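Local coordinates for malate dehydrogenase (Porphyromonas gingivalis, PDB 3FI9), which probably catalyses the NAD-dependent interconversion of malate and oxaloacetate, at residues 148-153 / 241-246. Numbering follows the deposited sequence.
Sequences TTLAGL and SYVSIE
Where the last parallel strand of the Rossmann-type nucleotide-binding sheet, 147-150, runs out toward helix 153-166, L150 packs on V243 and S244 of helix 238-251, and L153 on V243. V243 is the shared partner and meets both leucines, one with each methyl. L150 is the nearer: with its CG anti to the backbone N (chi1 170°), the branch reaches out from the strand toward the helix and brings CD1 to 3.6 Å from V243 CG1, the two side chains crossing at about a right angle. The other methyl, V243 CG2, stands 3.9 Å from L153 CD2. S244 lies alongside L150, with its OG 3.8 Å from both L150 CB and L150 CD2. These are van der Waals contacts; the hydroxyl makes its hydrogen bond to P240 O, one turn back in its own helix, so its polar end is satisfied although the residue is buried. No hydrogen bond joins the segments, and L150 CA and S244 CA are 5.9 Å apart. S244 also touches I125, a predicted NAD(+)-binding residue. Strand 147-150 sits between parallel 121-124 and antiparallel 261-267, while M24 of helix 19-30 packs on S244, and H56 and C57 of the second subunit touch L153 and V243, respectively.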
loop_
_atom_site.group_PDB
_atom_site.type_symbol
_atom_site.label_atom_id
_atom_site.label_comp_id
_atom_site.label_asym_id
_atom_site.label_seq_id
_atom_site.Cartn_x
_atom_site.Cartn_y
_atom_site.Cartn_z
ATOM N N THR A 148 -14.126 -9.422 -14.961
ATOM C CA THR A 148 -12.744 -9.823 -15.283
ATOM C C THR A 148 -12.101 -10.502 -14.077
ATOM O O THR A 148 -12.616 -10.433 -12.955
ATOM C CB THR A 148 -11.852 -8.622 -15.646
ATOM O OG1 THR A 148 -12.051 -7.567 -14.686
ATOM C CG2 THR A 148 -12.218 -8.092 -17.039
ATOM N N THR A 149 -10.978 -11.186 -14.311
ATOM C CA THR A 149 -10.178 -11.703 -13.229
ATOM C C THR A 149 -8.751 -11.161 -13.338
ATOM O O THR A 149 -8.298 -10.834 -14.413
ATOM C CB THR A 149 -10.104 -13.271 -13.253
ATOM O OG1 THR A 149 -9.509 -13.709 -14.483
ATOM C CG2 THR A 149 -11.543 -13.883 -13.215
ATOM N N LEU A 150 -8.068 -11.051 -12.201
ATOM C CA LEU A 150 -6.640 -10.778 -12.162
ATOM C C LEU A 150 -5.887 -11.936 -12.848
ATOM O O LEU A 150 -5.993 -13.095 -12.417
ATOM C CB LEU A 150 -6.180 -10.725 -10.701
ATOM C CG LEU A 150 -4.669 -10.680 -10.510
ATOM C CD1 LEU A 150 -4.173 -9.343 -11.112
ATOM C CD2 LEU A 150 -4.252 -10.865 -9.013
ATOM N N ALA A 151 -5.137 -11.612 -13.897
ATOM C CA ALA A 151 -4.387 -12.569 -14.659
ATOM C C ALA A 151 -3.055 -11.999 -15.142
ATOM O O ALA A 151 -2.366 -12.665 -15.919
ATOM C CB ALA A 151 -5.214 -13.056 -15.864
ATOM N N GLY A 152 -2.696 -10.785 -14.701
ATOM C CA GLY A 152 -1.532 -10.053 -15.288
ATOM C C GLY A 152 -0.188 -10.383 -14.611
ATOM O O GLY A 152 0.898 -10.041 -15.119
ATOM N N LEU A 153 -0.248 -10.990 -13.428
ATOM C CA LEU A 153 0.994 -11.253 -12.659
ATOM C C LEU A 153 1.950 -12.180 -13.389
ATOM O O LEU A 153 3.152 -12.065 -13.193
ATOM C CB LEU A 153 0.735 -11.777 -11.228
ATOM C CG LEU A 153 0.033 -10.825 -10.231
ATOM C CD1 LEU A 153 0.111 -11.365 -8.774
ATOM C CD2 LEU A 153 0.595 -9.384 -10.256
ATOM N N SER A 241 -2.823 -6.965 -5.158
ATOM C CA SER A 241 -3.660 -5.845 -4.744
ATOM C C SER A 241 -3.522 -4.699 -5.719
ATOM O O SER A 241 -4.502 -4.226 -6.324
ATOM C CB SER A 241 -3.246 -5.361 -3.354
ATOM O OG SER A 241 -3.791 -4.055 -3.163
ATOM N N TYR A 242 -2.289 -4.225 -5.884
ATOM C CA TYR A 242 -2.070 -3.065 -6.727
ATOM C C TYR A 242 -2.599 -3.307 -8.167
ATOM O O TYR A 242 -3.289 -2.471 -8.740
ATOM C CB TYR A 242 -0.575 -2.710 -6.776
ATOM C CG TYR A 242 -0.314 -1.569 -7.692
ATOM C CD1 TYR A 242 -0.599 -0.257 -7.306
ATOM C CD2 TYR A 242 0.259 -1.786 -8.929
ATOM C CE1 TYR A 242 -0.342 0.826 -8.186
ATOM C CE2 TYR A 242 0.483 -0.742 -9.786
ATOM C CZ TYR A 242 0.172 0.544 -9.419
ATOM O OH TYR A 242 0.473 1.545 -10.318
ATOM N N VAL A 243 -2.312 -4.477 -8.725
ATOM C CA VAL A 243 -2.662 -4.724 -10.145
ATOM C C VAL A 243 -4.205 -4.778 -10.336
ATOM O O VAL A 243 -4.780 -4.124 -11.241
ATOM C CB VAL A 243 -1.906 -5.961 -10.706
ATOM C CG1 VAL A 243 -2.416 -6.315 -12.125
ATOM C CG2 VAL A 243 -0.356 -5.664 -10.702
ATOM N N SER A 244 -4.863 -5.480 -9.409
ATOM C CA SER A 244 -6.329 -5.532 -9.375
ATOM C C SER A 244 -6.942 -4.127 -9.280
ATOM O O SER A 244 -7.952 -3.818 -9.924
ATOM C CB SER A 244 -6.774 -6.377 -8.174
ATOM O OG SER A 244 -6.346 -7.757 -8.338
ATOM N N ILE A 245 -6.373 -3.306 -8.430
ATOM C CA ILE A 245 -6.959 -1.960 -8.314
ATOM C C ILE A 245 -6.680 -1.108 -9.558
ATOM O O ILE A 245 -7.520 -0.257 -9.934
ATOM C CB ILE A 245 -6.592 -1.232 -7.016
ATOM C CG1 ILE A 245 -6.900 -2.165 -5.807
ATOM C CG2 ILE A 245 -7.376 0.136 -6.934
ATOM C CD1 ILE A 245 -8.382 -2.699 -5.668
ATOM N N GLU A 246 -5.533 -1.315 -10.208
ATOM C CA GLU A 246 -5.340 -0.647 -11.500
ATOM C C GLU A 246 -6.411 -1.109 -12.441
ATOM O O GLU A 246 -6.885 -0.303 -13.262
ATOM C CB GLU A 246 -4.014 -1.010 -12.187
ATOM C CG GLU A 246 -2.773 -0.460 -11.614
ATOM C CD GLU A 246 -1.539 -0.885 -12.439
ATOM O OE1 GLU A 246 -0.900 -0.005 -13.007
ATOM O OE2 GLU A 246 -1.212 -2.079 -12.526
#